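Long-range contacts in cyclic GMP-AMP synthase-like receptor (Tribolium castaneum, PDB 7LT2), which senses cytoplasmic double-stranded RNA and in response makes cyclic GMP-AMP from ATP and GTP as a signal in innate immunity: residues N10-S15 and G377-A382; N24-E29 and N161-F166; F222-K227 and R238-S243; E311-I316 and N342-I347. All coordinates share one frame; numbering follows the deposited sequence.

Interaction 1 of 4, residues N10-S15 and G377-A382; sequences NKRFIS and GEDVMA
R12 CG stands anti to its own carbonyl carbon (chi1 -73°) and touches the carboxylate of D379, R12 CG to D379 CG being 3.9 Å; K11, extended as far as CE, turns at chi4 (-57°), which puts K11 NZ 3.3 Å from D379 OD2 in a salt bridge. The two side chains K11 and D379 cross at about a right angle. Further out, R12 NH1 donates to E378 O at 2.9 Å with an N-H...O angle of 153°. R12 NH2 pairs with D8 and R12 NH1 also reaches Y374 O, so D8 of its own helix and Y374 of helix 368-375 help to fix the guanidinium. G377 ends helix 368-375 in a Schellman motif, and the chain after it runs past R12 and F13. There R12 O takes V380 N at 3.0 Å and, weakly, M381 N. D379 OD1 in turn accepts M381 N at 2.9 Å, an Asx turn, and A382 N from above the carboxylate plane, which holds that group in place. The apolar contact is V380 CG2 with F13 CD2, at 3.7 Å. M381 lies against two carbonyl oxygens, its CB 3.4 Å from S15 O and its CE beside I14 O.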
# COMPACT_ATOMS: atom_id res chain seq x y z
N ASN A 10 1.43 7.89 21.07
CA ASN A 10 1.15 7.98 19.64
C ASN A 10 1.53 9.35 19.09
O ASN A 10 2.23 9.46 18.08
CB ASN A 10 -0.33 7.68 19.40
CG ASN A 10 -0.71 7.75 17.94
OD1 ASN A 10 0.10 7.47 17.06
ND2 ASN A 10 -1.95 8.13 17.67
N LYS A 11 1.08 10.42 19.76
CA LYS A 11 1.35 11.77 19.28
C LYS A 11 2.85 12.08 19.24
O LYS A 11 3.33 12.72 18.30
CB LYS A 11 0.64 12.79 20.17
CG LYS A 11 0.85 14.23 19.76
CD LYS A 11 0.14 15.18 20.70
CE LYS A 11 0.34 16.63 20.27
NZ LYS A 11 1.79 16.97 20.17
N ARG A 12 3.60 11.63 20.24
CA ARG A 12 4.98 12.07 20.36
C ARG A 12 5.98 11.13 19.70
O ARG A 12 7.10 11.57 19.39
CB ARG A 12 5.35 12.25 21.83
CG ARG A 12 4.71 13.49 22.46
CD ARG A 12 5.46 13.89 23.73
NE ARG A 12 5.13 13.02 24.85
CZ ARG A 12 5.99 12.66 25.80
NH1 ARG A 12 7.27 12.99 25.73
NH2 ARG A 12 5.55 11.95 26.83
N PHE A 13 5.63 9.87 19.46
CA PHE A 13 6.62 8.91 18.97
C PHE A 13 6.14 8.03 17.82
O PHE A 13 6.94 7.23 17.33
CB PHE A 13 7.12 8.03 20.13
CG PHE A 13 7.98 8.78 21.09
CD1 PHE A 13 7.41 9.50 22.13
CD2 PHE A 13 9.35 8.79 20.94
CE1 PHE A 13 8.20 10.22 22.99
CE2 PHE A 13 10.15 9.51 21.81
CZ PHE A 13 9.57 10.22 22.83
N ILE A 14 4.90 8.17 17.37
CA ILE A 14 4.39 7.24 16.37
C ILE A 14 3.88 7.97 15.14
O ILE A 14 4.35 7.71 14.03
CB ILE A 14 3.29 6.34 16.97
CG1 ILE A 14 3.88 5.47 18.09
CG2 ILE A 14 2.69 5.45 15.89
CD1 ILE A 14 2.92 4.42 18.61
N SER A 15 2.94 8.89 15.32
CA SER A 15 2.19 9.45 14.19
C SER A 15 2.75 10.80 13.77
O SER A 15 2.90 11.71 14.59
CB SER A 15 0.71 9.60 14.54
OG SER A 15 0.08 8.34 14.66
N GLY A 377 10.17 14.42 28.06
CA GLY A 377 9.15 15.28 27.50
C GLY A 377 9.29 15.61 26.03
O GLY A 377 8.55 16.47 25.53
N GLU A 378 10.20 14.95 25.31
CA GLU A 378 10.44 15.29 23.91
C GLU A 378 9.34 14.75 23.01
O GLU A 378 8.68 13.75 23.31
CB GLU A 378 11.79 14.73 23.46
CG GLU A 378 12.98 15.31 24.19
CD GLU A 378 14.29 14.96 23.52
OE1 GLU A 378 14.27 14.53 22.35
OE2 GLU A 378 15.35 15.11 24.17
N ASP A 379 9.16 15.42 21.86
CA ASP A 379 8.25 15.02 20.80
C ASP A 379 9.08 14.88 19.53
O ASP A 379 9.52 15.88 18.95
CB ASP A 379 7.13 16.06 20.62
CG ASP A 379 6.11 15.67 19.54
OD1 ASP A 379 6.41 14.84 18.66
OD2 ASP A 379 4.99 16.23 19.57
N VAL A 380 9.30 13.63 19.10
CA VAL A 380 10.15 13.38 17.93
C VAL A 380 9.37 13.36 16.63
O VAL A 380 9.98 13.29 15.55
CB VAL A 380 10.93 12.06 18.08
CG1 VAL A 380 11.68 12.02 19.42
CG2 VAL A 380 10.00 10.86 17.95
N MET A 381 8.04 13.43 16.69
CA MET A 381 7.24 13.45 15.48
C MET A 381 6.89 14.86 15.02
O MET A 381 6.60 15.05 13.83
CB MET A 381 5.94 12.66 15.69
CG MET A 381 6.16 11.18 16.03
SD MET A 381 7.27 10.35 14.86
CE MET A 381 6.39 10.63 13.33
N ALA A 382 6.96 15.85 15.91
CA ALA A 382 6.51 17.20 15.58
C ALA A 382 7.25 17.78 14.38
O ALA A 382 6.65 18.47 13.55
CB ALA A 382 6.66 18.12 16.79

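Interaction 2 of 4, residues N24-E29 and N161-F166; sequences NKQILE and NEFGTF
I27 makes the apolar contacts, its two branches meeting F163 and F166. Its CG1 stands anti to the carbonyl carbon (chi1 -70°), and CG1 and CG2 go to different phenylalanines. I27 CG1 lies 3.9 Å from F163 CB and equally near F163 CG, the side chains crossing at a slant. I27 CG2 comes as close as 3.4 Å to F166 CE1 and also touches F166 CZ; here the two side chains cross at about a right angle. F166 also touches V31 of helix 18-42 and I189 of strand 188-200; I27 and F166 are both buried.

Contacts of the F163 ring with polar groups are the second kind. F163 CE2 is 3.4 Å from Q26 O, and F163 CZ is 3.7 Å from Q26 NE2, with the amide and ring planes 84° apart. From its own segment the ring receives E162 CG, 3.6 Å above one face and over its centre.

In the fold, helix 18-42 packs on the turn end of the hairpin of strands 156-161 and 164-171, in the mixed sheet of the nucleotidyltransferase domain.

No hydrogen bond crosses between the segments, though E162 OE1 reaches S30 OG, one residue beyond 24-29. Within the hairpin, N161 to G164 form a type I turn with G164 N to N161 O at 3.1 Å. N161 OD1 adds an Asx turn, accepting F163 N in its carbonyl plane at 2.8 Å with an N-H...O angle of 153°. G164 has a positive phi at which a CB would collide with the preceding carbonyl oxygen.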
# COMPACT_ATOMS: atom_id res chain seq x y z
N ASN A 24 2.42 17.34 2.95
CA ASN A 24 3.29 16.51 2.13
C ASN A 24 2.51 15.81 1.03
O ASN A 24 3.00 15.67 -0.10
CB ASN A 24 4.06 15.51 3.00
CG ASN A 24 5.19 16.16 3.74
OD1 ASN A 24 6.16 16.62 3.12
ND2 ASN A 24 5.09 16.24 5.07
N LYS A 25 1.27 15.38 1.33
CA LYS A 25 0.45 14.76 0.29
C LYS A 25 0.14 15.75 -0.83
O LYS A 25 0.20 15.39 -2.01
CB LYS A 25 -0.84 14.20 0.88
CG LYS A 25 -0.65 12.92 1.69
CD LYS A 25 -1.98 12.37 2.20
CE LYS A 25 -1.78 11.11 3.02
NZ LYS A 25 -3.03 10.71 3.72
N GLN A 26 -0.21 16.99 -0.49
CA GLN A 26 -0.52 17.96 -1.54
C GLN A 26 0.68 18.19 -2.45
O GLN A 26 0.54 18.27 -3.68
CB GLN A 26 -0.98 19.28 -0.93
CG GLN A 26 -2.31 19.22 -0.19
CD GLN A 26 -2.93 20.60 0.00
OE1 GLN A 26 -3.12 21.06 1.12
NE2 GLN A 26 -3.24 21.26 -1.10
N ILE A 27 1.87 18.29 -1.86
CA ILE A 27 3.09 18.49 -2.65
C ILE A 27 3.35 17.27 -3.53
O ILE A 27 3.58 17.40 -4.74
CB ILE A 27 4.28 18.76 -1.73
CG1 ILE A 27 4.16 20.14 -1.08
CG2 ILE A 27 5.59 18.58 -2.50
CD1 ILE A 27 5.16 20.36 0.04
N LEU A 28 3.36 16.08 -2.93
CA LEU A 28 3.68 14.87 -3.66
C LEU A 28 2.68 14.61 -4.78
O LEU A 28 3.06 14.21 -5.88
CB LEU A 28 3.73 13.68 -2.70
CG LEU A 28 4.91 13.67 -1.73
CD1 LEU A 28 4.65 12.70 -0.58
CD2 LEU A 28 6.20 13.30 -2.46
N GLU A 29 1.39 14.82 -4.51
CA GLU A 29 0.39 14.56 -5.53
C GLU A 29 0.52 15.53 -6.70
O GLU A 29 0.22 15.15 -7.84
CB GLU A 29 -1.00 14.62 -4.90
CG GLU A 29 -1.26 13.47 -3.93
CD GLU A 29 -2.47 13.70 -3.04
OE1 GLU A 29 -3.27 14.61 -3.36
OE2 GLU A 29 -2.62 12.98 -2.04
N ASN A 161 5.73 23.46 -9.48
CA ASN A 161 4.28 23.50 -9.36
C ASN A 161 3.93 24.63 -8.40
O ASN A 161 4.77 25.47 -8.08
CB ASN A 161 3.72 22.15 -8.90
CG ASN A 161 4.37 21.64 -7.63
OD1 ASN A 161 4.30 22.30 -6.59
ND2 ASN A 161 4.97 20.46 -7.69
N GLU A 162 2.67 24.65 -7.94
CA GLU A 162 2.21 25.76 -7.11
C GLU A 162 2.87 25.77 -5.74
O GLU A 162 2.80 26.80 -5.05
CB GLU A 162 0.69 25.73 -6.95
CG GLU A 162 0.15 24.54 -6.16
CD GLU A 162 -0.24 23.37 -7.05
OE1 GLU A 162 0.62 22.90 -7.83
OE2 GLU A 162 -1.40 22.93 -6.98
N PHE A 163 3.50 24.67 -5.33
CA PHE A 163 4.17 24.60 -4.04
C PHE A 163 5.66 24.87 -4.12
O PHE A 163 6.34 24.84 -3.09
CB PHE A 163 3.91 23.23 -3.39
CG PHE A 163 2.45 22.92 -3.24
CD1 PHE A 163 1.68 23.61 -2.31
CD2 PHE A 163 1.84 21.96 -4.03
CE1 PHE A 163 0.33 23.33 -2.17
CE2 PHE A 163 0.49 21.68 -3.89
CZ PHE A 163 -0.26 22.37 -2.96
N GLY A 164 6.18 25.13 -5.32
CA GLY A 164 7.59 25.47 -5.45
C GLY A 164 8.34 24.60 -6.44
O GLY A 164 7.76 24.12 -7.42
N THR A 165 9.63 24.41 -6.19
CA THR A 165 10.51 23.66 -7.07
C THR A 165 10.96 22.39 -6.37
O THR A 165 11.27 22.41 -5.17
CB THR A 165 11.72 24.51 -7.46
OG1 THR A 165 11.27 25.71 -8.10
CG2 THR A 165 12.63 23.74 -8.42
N PHE A 166 11.00 21.30 -7.12
CA PHE A 166 11.29 20.00 -6.54
C PHE A 166 12.27 19.24 -7.41
O PHE A 166 12.38 19.48 -8.62
CB PHE A 166 9.99 19.21 -6.33
CG PHE A 166 9.04 19.92 -5.42
CD1 PHE A 166 9.16 19.81 -4.05
CD2 PHE A 166 8.09 20.79 -5.94
CE1 PHE A 166 8.33 20.51 -3.21
CE2 PHE A 166 7.24 21.48 -5.10
CZ PHE A 166 7.36 21.35 -3.74

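Interaction 3 of 4, residues F222-K227 and R238-S243; sequences FFIVPK and RYWSLS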
# COMPACT_ATOMS: atom_id res chain seq x y z
N PHE A 222 -11.96 -2.48 -8.65
CA PHE A 222 -10.78 -3.07 -8.03
C PHE A 222 -9.73 -3.18 -9.12
O PHE A 222 -10.01 -2.98 -10.30
CB PHE A 222 -11.09 -4.44 -7.43
CG PHE A 222 -11.43 -5.48 -8.46
CD1 PHE A 222 -12.68 -5.50 -9.06
CD2 PHE A 222 -10.49 -6.42 -8.84
CE1 PHE A 222 -12.98 -6.44 -10.02
CE2 PHE A 222 -10.79 -7.37 -9.81
CZ PHE A 222 -12.04 -7.38 -10.40
N PHE A 223 -8.49 -3.50 -8.74
CA PHE A 223 -7.47 -3.61 -9.76
C PHE A 223 -6.53 -4.77 -9.47
O PHE A 223 -6.51 -5.33 -8.37
CB PHE A 223 -6.69 -2.29 -9.95
CG PHE A 223 -6.09 -1.70 -8.70
CD1 PHE A 223 -6.83 -0.85 -7.88
CD2 PHE A 223 -4.75 -1.92 -8.39
CE1 PHE A 223 -6.26 -0.28 -6.75
CE2 PHE A 223 -4.18 -1.34 -7.27
CZ PHE A 223 -4.93 -0.52 -6.44
N ILE A 224 -5.80 -5.16 -10.50
CA ILE A 224 -4.80 -6.22 -10.40
C ILE A 224 -3.42 -5.60 -10.48
O ILE A 224 -3.21 -4.58 -11.16
CB ILE A 224 -4.99 -7.32 -11.47
CG1 ILE A 224 -4.79 -6.76 -12.89
CG2 ILE A 224 -6.34 -8.01 -11.30
CD1 ILE A 224 -4.91 -7.82 -14.01
N VAL A 225 -2.48 -6.22 -9.78
CA VAL A 225 -1.15 -5.67 -9.54
C VAL A 225 -0.14 -6.69 -10.06
O VAL A 225 -0.30 -7.90 -9.82
CB VAL A 225 -0.94 -5.36 -8.05
CG1 VAL A 225 0.46 -4.85 -7.78
CG2 VAL A 225 -1.96 -4.32 -7.59
N PRO A 226 0.92 -6.26 -10.76
CA PRO A 226 1.84 -7.23 -11.39
C PRO A 226 2.87 -7.82 -10.44
O PRO A 226 4.05 -7.93 -10.79
CB PRO A 226 2.52 -6.39 -12.48
CG PRO A 226 2.54 -5.01 -11.91
CD PRO A 226 1.28 -4.87 -11.09
N LYS A 227 2.43 -8.21 -9.25
CA LYS A 227 3.29 -8.88 -8.29
C LYS A 227 3.02 -10.38 -8.36
O LYS A 227 1.90 -10.83 -8.05
CB LYS A 227 3.05 -8.35 -6.87
CG LYS A 227 3.98 -8.95 -5.84
CD LYS A 227 4.03 -8.14 -4.55
CE LYS A 227 2.78 -8.32 -3.72
NZ LYS A 227 3.07 -8.20 -2.26
N ARG A 238 1.84 -14.98 -15.97
CA ARG A 238 0.38 -14.92 -16.04
C ARG A 238 -0.28 -14.55 -14.72
O ARG A 238 -1.46 -14.19 -14.72
CB ARG A 238 -0.19 -16.26 -16.49
CG ARG A 238 -0.28 -16.43 -17.98
CD ARG A 238 -1.24 -17.55 -18.31
NE ARG A 238 -1.03 -18.06 -19.65
CZ ARG A 238 -1.60 -19.16 -20.12
NH1 ARG A 238 -2.42 -19.89 -19.38
NH2 ARG A 238 -1.34 -19.53 -21.37
N TYR A 239 0.43 -14.66 -13.60
CA TYR A 239 -0.19 -14.54 -12.28
C TYR A 239 -0.15 -13.09 -11.81
O TYR A 239 0.93 -12.52 -11.62
CB TYR A 239 0.51 -15.45 -11.27
CG TYR A 239 0.25 -16.92 -11.49
CD1 TYR A 239 0.97 -17.63 -12.44
CD2 TYR A 239 -0.71 -17.60 -10.75
CE1 TYR A 239 0.74 -18.98 -12.65
CE2 TYR A 239 -0.95 -18.95 -10.95
CZ TYR A 239 -0.22 -19.64 -11.91
OH TYR A 239 -0.44 -20.98 -12.12
N TRP A 240 -1.33 -12.52 -11.61
CA TRP A 240 -1.50 -11.16 -11.10
C TRP A 240 -2.07 -11.20 -9.69
O TRP A 240 -2.88 -12.07 -9.37
CB TRP A 240 -2.43 -10.36 -12.01
CG TRP A 240 -1.84 -10.06 -13.34
CD1 TRP A 240 -1.65 -10.94 -14.37
CD2 TRP A 240 -1.36 -8.79 -13.80
NE1 TRP A 240 -1.08 -10.30 -15.44
CE2 TRP A 240 -0.89 -8.98 -15.12
CE3 TRP A 240 -1.27 -7.52 -13.23
CZ2 TRP A 240 -0.35 -7.94 -15.87
CZ3 TRP A 240 -0.74 -6.49 -13.98
CH2 TRP A 240 -0.28 -6.71 -15.29
N SER A 241 -1.64 -10.26 -8.86
CA SER A 241 -2.22 -10.08 -7.53
C SER A 241 -3.44 -9.18 -7.62
O SER A 241 -3.54 -8.32 -8.49
CB SER A 241 -1.21 -9.45 -6.57
OG SER A 241 -0.07 -10.27 -6.40
N LEU A 242 -4.37 -9.37 -6.69
CA LEU A 242 -5.53 -8.51 -6.56
C LEU A 242 -5.26 -7.43 -5.53
O LEU A 242 -4.64 -7.69 -4.49
CB LEU A 242 -6.77 -9.31 -6.16
CG LEU A 242 -7.35 -10.21 -7.24
CD1 LEU A 242 -8.18 -11.29 -6.61
CD2 LEU A 242 -8.19 -9.40 -8.22
N SER A 243 -5.71 -6.22 -5.82
CA SER A 243 -5.68 -5.13 -4.85
C SER A 243 -7.11 -4.72 -4.52
O SER A 243 -7.83 -4.22 -5.39
CB SER A 243 -4.88 -3.94 -5.35
OG SER A 243 -4.95 -2.88 -4.40
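W240, read from CB outward, crosses I224 and P226 of the neighbouring segment at a slant and meets V225 between them. Its CB is 3.9 Å from V225 O and also touches I224 CB. With CG anti to the carbonyl carbon (chi1 -69°), the indole begins beside I224, whose CD1 is 3.7 Å from W240 CD2 and sits over one ring face, displaced toward the rim. W240 CE3 then meets V225 C at 3.5 Å, W240 CZ3 meets P226 CB at 3.6 Å, and W240 CH2 still touches that same CB. The indole NE1 donates to L129 O, outside the two segments.

The backbones are neighbouring antiparallel strands of the nucleotidyltransferase core sheet, their directions 148° apart, with F223-S243 and V225-S241 as hydrogen-bonded pairs around the non-hydrogen-bonded pair I224-L242. S243 N reaches F223 O at 2.8 Å and V225 N reaches S241 O at 2.7 Å, whereas F223 N to S243 O is weak. By similarity S241, L242 and S243 belong to the GTP site.

From the last bridge, S241 OG donates to K227 O at 2.6 Å and ties the chain leaving strand 222-225 to its partner. At the far end S243 CB makes a CH-pi contact over the face of F223, 3.7 Å from the ring centroid and 26° off the normal, while S243 OG bonds to Q245, another residue assigned by similarity to nucleotide binding.

Interaction 4 of 4, residues E311-I316 and N342-I347; sequences EYNEFI and NISNRI
Two antiparallel helices of the Mab-21 HhH/H2TH-like domain, 301-318 and 337-354, meet where Y312, N313 and I316 face I343, S344 and I347. The local axes approach to 9.2 Å with their directions 158° apart, and N313 and S344 have the nearest CA atoms, 5.8 Å apart. N313 and I347 slide past each other in opposite directions, so that I347 CG2 packs against N313 CB at 3.8 Å. The other branch of I347 serves the aromatic neighbour: I347 CD1 is 3.8 Å from Y312 CE2, the side chains crossing at about a right angle. Y312 CG, anti to the backbone N (chi1 169°), stands nearer to I347 CD1 than CB does. One face of the tyrosine ring carries I316 CG1 from the next turn, 4.1 Å above the plane and toward the rim. I316 uses its other branch across the interface, CG2 coming 4.0 Å from S344 CB and 4.2 Å from I343 CG2. At the tip of the tyrosine, OH is hydrogen-bonded to H273 NE2, and the Y312 side chain also touches I281, by similarity part of the ATP site. This is antiparallel helix packing within the helical C-terminal lobe of a Mab-21 family nucleotidyltransferase.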
# COMPACT_ATOMS: atom_id res chain seq x y z
N GLU A 311 -6.21 -10.55 20.71
CA GLU A 311 -6.73 -11.29 19.56
C GLU A 311 -5.65 -11.48 18.50
O GLU A 311 -5.57 -12.54 17.86
CB GLU A 311 -7.97 -10.58 18.99
CG GLU A 311 -9.29 -11.24 19.39
CD GLU A 311 -9.44 -12.62 18.80
OE1 GLU A 311 -9.61 -12.72 17.57
OE2 GLU A 311 -9.37 -13.60 19.58
N TYR A 312 -4.79 -10.47 18.30
CA TYR A 312 -3.62 -10.60 17.44
C TYR A 312 -2.73 -11.75 17.89
O TYR A 312 -2.27 -12.55 17.07
CB TYR A 312 -2.86 -9.27 17.43
CG TYR A 312 -1.49 -9.27 16.80
CD1 TYR A 312 -1.31 -9.59 15.46
CD2 TYR A 312 -0.37 -8.91 17.54
CE1 TYR A 312 -0.06 -9.57 14.89
CE2 TYR A 312 0.88 -8.88 16.98
CZ TYR A 312 1.04 -9.21 15.65
OH TYR A 312 2.29 -9.18 15.09
N ASN A 313 -2.51 -11.88 19.20
CA ASN A 313 -1.72 -12.99 19.71
C ASN A 313 -2.37 -14.34 19.41
O ASN A 313 -1.67 -15.32 19.15
CB ASN A 313 -1.49 -12.83 21.21
CG ASN A 313 -0.34 -13.68 21.71
OD1 ASN A 313 0.55 -14.04 20.94
ND2 ASN A 313 -0.34 -13.99 23.00
N GLU A 314 -3.71 -14.40 19.44
CA GLU A 314 -4.39 -15.67 19.16
C GLU A 314 -4.19 -16.10 17.71
O GLU A 314 -4.07 -17.30 17.42
CB GLU A 314 -5.87 -15.57 19.49
CG GLU A 314 -6.17 -15.32 20.96
CD GLU A 314 -5.74 -16.47 21.85
OE1 GLU A 314 -5.53 -17.59 21.33
OE2 GLU A 314 -5.63 -16.26 23.08
N PHE A 315 -4.20 -15.14 16.77
CA PHE A 315 -3.88 -15.46 15.38
C PHE A 315 -2.47 -16.03 15.26
O PHE A 315 -2.25 -17.04 14.59
CB PHE A 315 -4.01 -14.22 14.50
CG PHE A 315 -5.42 -13.91 14.08
CD1 PHE A 315 -5.98 -14.51 12.96
CD2 PHE A 315 -6.18 -12.99 14.78
CE1 PHE A 315 -7.27 -14.22 12.56
CE2 PHE A 315 -7.47 -12.69 14.39
CZ PHE A 315 -8.02 -13.30 13.27
N ILE A 316 -1.50 -15.38 15.91
CA ILE A 316 -0.12 -15.84 15.84
C ILE A 316 0.02 -17.22 16.47
O ILE A 316 0.64 -18.12 15.90
CB ILE A 316 0.82 -14.82 16.52
CG1 ILE A 316 0.75 -13.46 15.81
CG2 ILE A 316 2.25 -15.33 16.53
CD1 ILE A 316 1.26 -13.49 14.39
N ASN A 342 7.69 -18.64 19.33
CA ASN A 342 8.48 -17.68 20.09
C ASN A 342 7.82 -16.31 20.10
O ASN A 342 7.80 -15.63 21.14
CB ASN A 342 9.90 -17.58 19.52
CG ASN A 342 10.72 -18.83 19.75
OD1 ASN A 342 10.43 -19.64 20.64
ND2 ASN A 342 11.77 -18.99 18.96
N ILE A 343 7.29 -15.87 18.96
CA ILE A 343 6.67 -14.55 18.91
C ILE A 343 5.41 -14.53 19.78
O ILE A 343 5.18 -13.58 20.53
CB ILE A 343 6.38 -14.15 17.45
CG1 ILE A 343 7.69 -13.96 16.69
CG2 ILE A 343 5.55 -12.86 17.40
CD1 ILE A 343 7.52 -13.76 15.21
N SER A 344 4.59 -15.58 19.70
CA SER A 344 3.39 -15.64 20.53
C SER A 344 3.74 -15.66 22.02
O SER A 344 3.06 -15.03 22.83
CB SER A 344 2.55 -16.86 20.16
OG SER A 344 1.38 -16.93 20.96
N ASN A 345 4.81 -16.38 22.40
CA ASN A 345 5.24 -16.37 23.79
C ASN A 345 5.72 -14.99 24.22
O ASN A 345 5.44 -14.55 25.34
CB ASN A 345 6.33 -17.42 24.01
CG ASN A 345 5.82 -18.84 23.89
OD1 ASN A 345 4.63 -19.10 24.02
ND2 ASN A 345 6.73 -19.78 23.64
N ARG A 346 6.47 -14.31 23.35
CA ARG A 346 6.86 -12.92 23.59
C ARG A 346 5.65 -12.05 23.90
O ARG A 346 5.62 -11.35 24.92
CB ARG A 346 7.56 -12.36 22.35
CG ARG A 346 9.06 -12.34 22.35
CD ARG A 346 9.48 -11.36 21.26
NE ARG A 346 10.86 -11.52 20.81
CZ ARG A 346 11.85 -10.71 21.14
NH1 ARG A 346 11.66 -9.68 21.95
NH2 ARG A 346 13.06 -10.93 20.62
N ILE A 347 4.66 -12.08 23.02
CA ILE A 347 3.51 -11.19 23.16
C ILE A 347 2.72 -11.54 24.41
O ILE A 347 2.23 -10.65 25.12
CB ILE A 347 2.64 -11.28 21.89
CG1 ILE A 347 3.45 -10.83 20.67
CG2 ILE A 347 1.38 -10.45 22.04
CD1 ILE A 347 2.78 -11.11 19.35

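Along the chain, interaction 1 spans the other three, joining residues 10-15 near the start to 377-382 near the end; interactions 2, 3 and 4 follow in series between them. Interactions 2 and 3 both reach the mixed sheet, with centres 30 Å apart, whereas the centre of interaction 4 is 42 Å from that of interaction 2. The helices of interactions 1 and 2, 5-13 and 18-42, are consecutive, yet the contact centres are 25 Å apart. No two contacts touch; the nearest atoms of interactions 1 and 2 are about 9 Å apart. Interactions 2 and 3 thus belong to the sheet-bearing nucleotidyltransferase part, interaction 4 to the helical part, and interaction 1 joins the chain's end regions beside helix 258-272 of the latter.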